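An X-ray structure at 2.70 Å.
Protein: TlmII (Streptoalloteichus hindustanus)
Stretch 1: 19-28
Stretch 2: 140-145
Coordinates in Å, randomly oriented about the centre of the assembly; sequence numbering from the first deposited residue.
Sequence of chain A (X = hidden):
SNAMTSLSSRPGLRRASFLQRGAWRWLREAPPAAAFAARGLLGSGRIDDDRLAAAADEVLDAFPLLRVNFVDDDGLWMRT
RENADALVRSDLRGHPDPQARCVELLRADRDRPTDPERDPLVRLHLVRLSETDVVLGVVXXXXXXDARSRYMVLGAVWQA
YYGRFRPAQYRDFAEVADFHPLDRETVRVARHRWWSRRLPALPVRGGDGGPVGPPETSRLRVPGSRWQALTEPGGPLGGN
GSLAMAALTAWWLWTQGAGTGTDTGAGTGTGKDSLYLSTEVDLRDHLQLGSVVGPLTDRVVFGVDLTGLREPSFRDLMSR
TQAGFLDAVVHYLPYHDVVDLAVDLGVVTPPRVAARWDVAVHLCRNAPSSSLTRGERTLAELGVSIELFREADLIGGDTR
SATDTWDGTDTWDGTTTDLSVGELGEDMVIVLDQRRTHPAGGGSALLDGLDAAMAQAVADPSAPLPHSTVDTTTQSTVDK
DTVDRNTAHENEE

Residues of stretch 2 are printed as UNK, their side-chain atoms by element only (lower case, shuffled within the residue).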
# COMPACT_ATOMS: atom_id res chain seq x y z
N LEU A 19 0.19 -11.73 -8.86
CA LEU A 19 0.62 -10.82 -7.80
C LEU A 19 0.79 -11.56 -6.49
O LEU A 19 1.62 -11.19 -5.66
CB LEU A 19 -0.39 -9.67 -7.64
CG LEU A 19 -0.41 -8.64 -8.77
CD1 LEU A 19 -1.49 -7.60 -8.54
CD2 LEU A 19 0.96 -7.98 -8.94
N GLN A 20 -0.01 -12.61 -6.30
CA GLN A 20 0.11 -13.47 -5.13
C GLN A 20 1.38 -14.32 -5.23
O GLN A 20 2.11 -14.46 -4.26
CB GLN A 20 -1.11 -14.37 -4.99
CG GLN A 20 -2.37 -13.64 -4.56
CD GLN A 20 -3.58 -14.54 -4.53
OE1 GLN A 20 -3.75 -15.39 -5.40
NE2 GLN A 20 -4.42 -14.36 -3.52
N ARG A 21 1.62 -14.88 -6.41
CA ARG A 21 2.84 -15.64 -6.67
C ARG A 21 4.07 -14.76 -6.47
O ARG A 21 5.06 -15.19 -5.87
CB ARG A 21 2.82 -16.20 -8.10
CG ARG A 21 2.38 -17.66 -8.20
CD ARG A 21 2.34 -18.15 -9.64
NE ARG A 21 1.08 -17.81 -10.31
CZ ARG A 21 0.97 -16.99 -11.35
NH1 ARG A 21 2.05 -16.42 -11.87
NH2 ARG A 21 -0.22 -16.75 -11.88
N GLY A 22 4.01 -13.54 -6.98
CA GLY A 22 5.12 -12.60 -6.88
C GLY A 22 5.47 -12.21 -5.46
O GLY A 22 6.63 -12.27 -5.06
N ALA A 23 4.46 -11.81 -4.69
CA ALA A 23 4.67 -11.41 -3.30
C ALA A 23 5.17 -12.58 -2.45
O ALA A 23 5.95 -12.39 -1.52
CB ALA A 23 3.40 -10.84 -2.72
N TRP A 24 4.70 -13.78 -2.78
CA TRP A 24 5.07 -14.98 -2.04
C TRP A 24 6.55 -15.30 -2.17
O TRP A 24 7.12 -15.99 -1.32
CB TRP A 24 4.22 -16.17 -2.50
CG TRP A 24 4.46 -17.43 -1.72
CD1 TRP A 24 4.92 -18.62 -2.21
CD2 TRP A 24 4.24 -17.63 -0.32
NE1 TRP A 24 5.00 -19.55 -1.20
CE2 TRP A 24 4.59 -18.97 -0.03
CE3 TRP A 24 3.78 -16.82 0.72
CZ2 TRP A 24 4.50 -19.50 1.25
CZ3 TRP A 24 3.68 -17.35 1.99
CH2 TRP A 24 4.04 -18.68 2.25
N ARG A 25 7.18 -14.78 -3.22
CA ARG A 25 8.61 -15.02 -3.44
C ARG A 25 9.48 -14.41 -2.35
O ARG A 25 10.51 -14.98 -1.98
CB ARG A 25 9.04 -14.51 -4.82
CG ARG A 25 8.55 -15.36 -5.97
CD ARG A 25 9.15 -14.92 -7.30
NE ARG A 25 8.79 -15.83 -8.39
CZ ARG A 25 7.76 -15.66 -9.21
NH1 ARG A 25 6.96 -14.60 -9.08
NH2 ARG A 25 7.51 -16.55 -10.17
N TRP A 26 9.07 -13.26 -1.83
CA TRP A 26 9.83 -12.59 -0.77
C TRP A 26 9.18 -12.73 0.60
O TRP A 26 9.87 -12.70 1.62
CB TRP A 26 10.05 -11.11 -1.11
CG TRP A 26 8.81 -10.26 -0.99
CD1 TRP A 26 7.83 -10.09 -1.92
CD2 TRP A 26 8.44 -9.45 0.13
NE1 TRP A 26 6.87 -9.23 -1.45
CE2 TRP A 26 7.22 -8.82 -0.19
CE3 TRP A 26 9.02 -9.19 1.38
CZ2 TRP A 26 6.56 -7.96 0.69
CZ3 TRP A 26 8.37 -8.33 2.25
CH2 TRP A 26 7.15 -7.73 1.90
N LEU A 27 7.86 -12.89 0.63
CA LEU A 27 7.12 -13.00 1.89
C LEU A 27 7.33 -14.33 2.60
O LEU A 27 7.11 -14.43 3.80
CB LEU A 27 5.63 -12.77 1.66
CG LEU A 27 5.19 -11.32 1.59
CD1 LEU A 27 3.70 -11.21 1.29
CD2 LEU A 27 5.52 -10.62 2.90
N ARG A 28 7.73 -15.35 1.84
CA ARG A 28 7.87 -16.69 2.39
C ARG A 28 8.99 -16.79 3.43
O ARG A 28 8.87 -17.53 4.41
CB ARG A 28 8.11 -17.70 1.26
CG ARG A 28 8.16 -19.15 1.71
CD ARG A 28 8.27 -20.08 0.51
NE ARG A 28 9.28 -19.61 -0.44
CZ ARG A 28 10.58 -19.84 -0.32
NH1 ARG A 28 11.04 -20.52 0.72
NH2 ARG A 28 11.42 -19.37 -1.23
N UNK A 140 -5.10 -7.53 7.77
CA UNK A 140 -5.12 -8.47 6.65
C UNK A 140 -3.78 -8.73 5.98
O UNK A 140 -2.93 -7.84 5.89
c UNK A 140 -6.14 -8.03 5.62
N UNK A 141 -3.61 -9.96 5.51
CA UNK A 141 -2.46 -10.35 4.72
C UNK A 141 -2.56 -9.65 3.36
O UNK A 141 -3.63 -9.60 2.76
n UNK A 141 0.76 -13.47 3.87
c UNK A 141 -2.48 -11.87 4.53
c UNK A 141 -1.17 -12.44 4.09
c UNK A 141 0.48 -12.91 2.71
n UNK A 141 -0.68 -12.28 2.81
c UNK A 141 -0.26 -13.20 4.75
N UNK A 142 -1.44 -9.12 2.88
CA UNK A 142 -1.43 -8.32 1.66
C UNK A 142 -1.69 -9.14 0.39
O UNK A 142 -1.96 -8.57 -0.67
o UNK A 142 3.05 -7.10 1.48
c UNK A 142 -0.11 -7.56 1.52
n UNK A 142 2.43 -7.71 -0.59
c UNK A 142 1.09 -8.45 1.28
c UNK A 142 2.28 -7.69 0.73
N UNK A 143 -1.62 -10.46 0.51
CA UNK A 143 -1.89 -11.34 -0.62
C UNK A 143 -3.38 -11.64 -0.76
O UNK A 143 -3.80 -12.38 -1.64
c UNK A 143 0.22 -15.29 -1.71
c UNK A 143 0.38 -12.50 -0.77
c UNK A 143 -1.10 -12.64 -0.49
se UNK A 143 1.35 -14.18 -0.58
N UNK A 144 -4.17 -11.05 0.14
CA UNK A 144 -5.62 -11.17 0.08
C UNK A 144 -6.25 -9.82 -0.17
O UNK A 144 -7.13 -9.69 -1.02
c UNK A 144 -6.68 -13.73 2.83
c UNK A 144 -6.08 -14.08 0.44
c UNK A 144 -6.16 -11.76 1.39
c UNK A 144 -5.85 -13.23 1.67
N UNK A 145 -5.80 -8.81 0.56
CA UNK A 145 -6.34 -7.46 0.44
C UNK A 145 -5.24 -6.43 0.23
O UNK A 145 -4.30 -6.35 1.02
c UNK A 145 -8.93 -7.59 3.37
c UNK A 145 -8.24 -8.08 2.12
c UNK A 145 -9.24 -8.29 0.99
c UNK A 145 -7.14 -7.10 1.69

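Position 140 carries a single side-chain carbon, the CB, and nothing beyond it. It lies in a strand, buried and out of reach of the helix. One carbon alone means alanine: Ala140, small enough for an enclosed place and making no contact with stretch 1.

Position 141, the last strand residue, has one carbon followed by a five-membered ring of three carbons and two nitrogens. Its CA-to-CB bond points sideways, but the ring comes nearer, and a ring carbon lies 3.9 Å from CD1 of Leu27. Two nitrogens in a five-membered ring identify histidine. In His141, that carbon is CE1, while ND1 accepts a hydrogen bond from the backbone N of position 143 at 3.1 Å. The ring thus braces the turn with a nitrogen and offers carbon to a leucine.

Position 142 has three side-chain carbons, the third bearing one oxygen and one nitrogen. The second carbon lies 3.8 Å from CD1 of Leu27, the terminal nitrogen 3.9 Å from CB of Ala23, and the terminal oxygen 3.7 Å from CZ2 of Trp26, at the ring edge. Glutamate would end in two oxygens; this is Gln142, with chi1 p. Long and flexible, the partly exposed side chain brings both its carbons and its amide close to Leu27, and the amide also reaches Ala23 and Trp26.

Position 143 is an unbranched chain of two carbons, a selenium and a final carbon, pointing toward the helix. Its second carbon lies 4.0 Å from CB of Ala23 and 4.1 Å from CD1 of Leu27; the selenium is 3.8 Å from CE3 of Trp24, approaching that ring obliquely; the last carbon reaches within 3.7 Å of CB of Gln20. An unbranched chain with selenium between carbons is selenomethionine, Met143. A slender, apolar chain can thread among these side chains.

Position 144 has four carbons, forked at the second. Its CA-to-CB bond points away, yet one terminal carbon comes within 4.3 Å of NE2 of Gln20, a marginal touch. This is leucine, Leu144, whose apolar side chain suits a buried position.

Position 145 shows the same forked four-carbon pattern, out of reach of stretch 1: Leu145, again apolar and buried. Its backbone N bonds to O of His141 at 3.2 Å, helping to close the turn.

The contact centres on Met143, which has the largest covered area. Its side chain packs against the helix, while its backbone O accepts a nearly linear hydrogen bond from NE2 of Gln20 at 2.8 Å. Apolar packing and one polar tie therefore meet at the same residue, and Gln142 extends the contact to Trp26.

Stretch 2, residues 140-145: AHQMLL
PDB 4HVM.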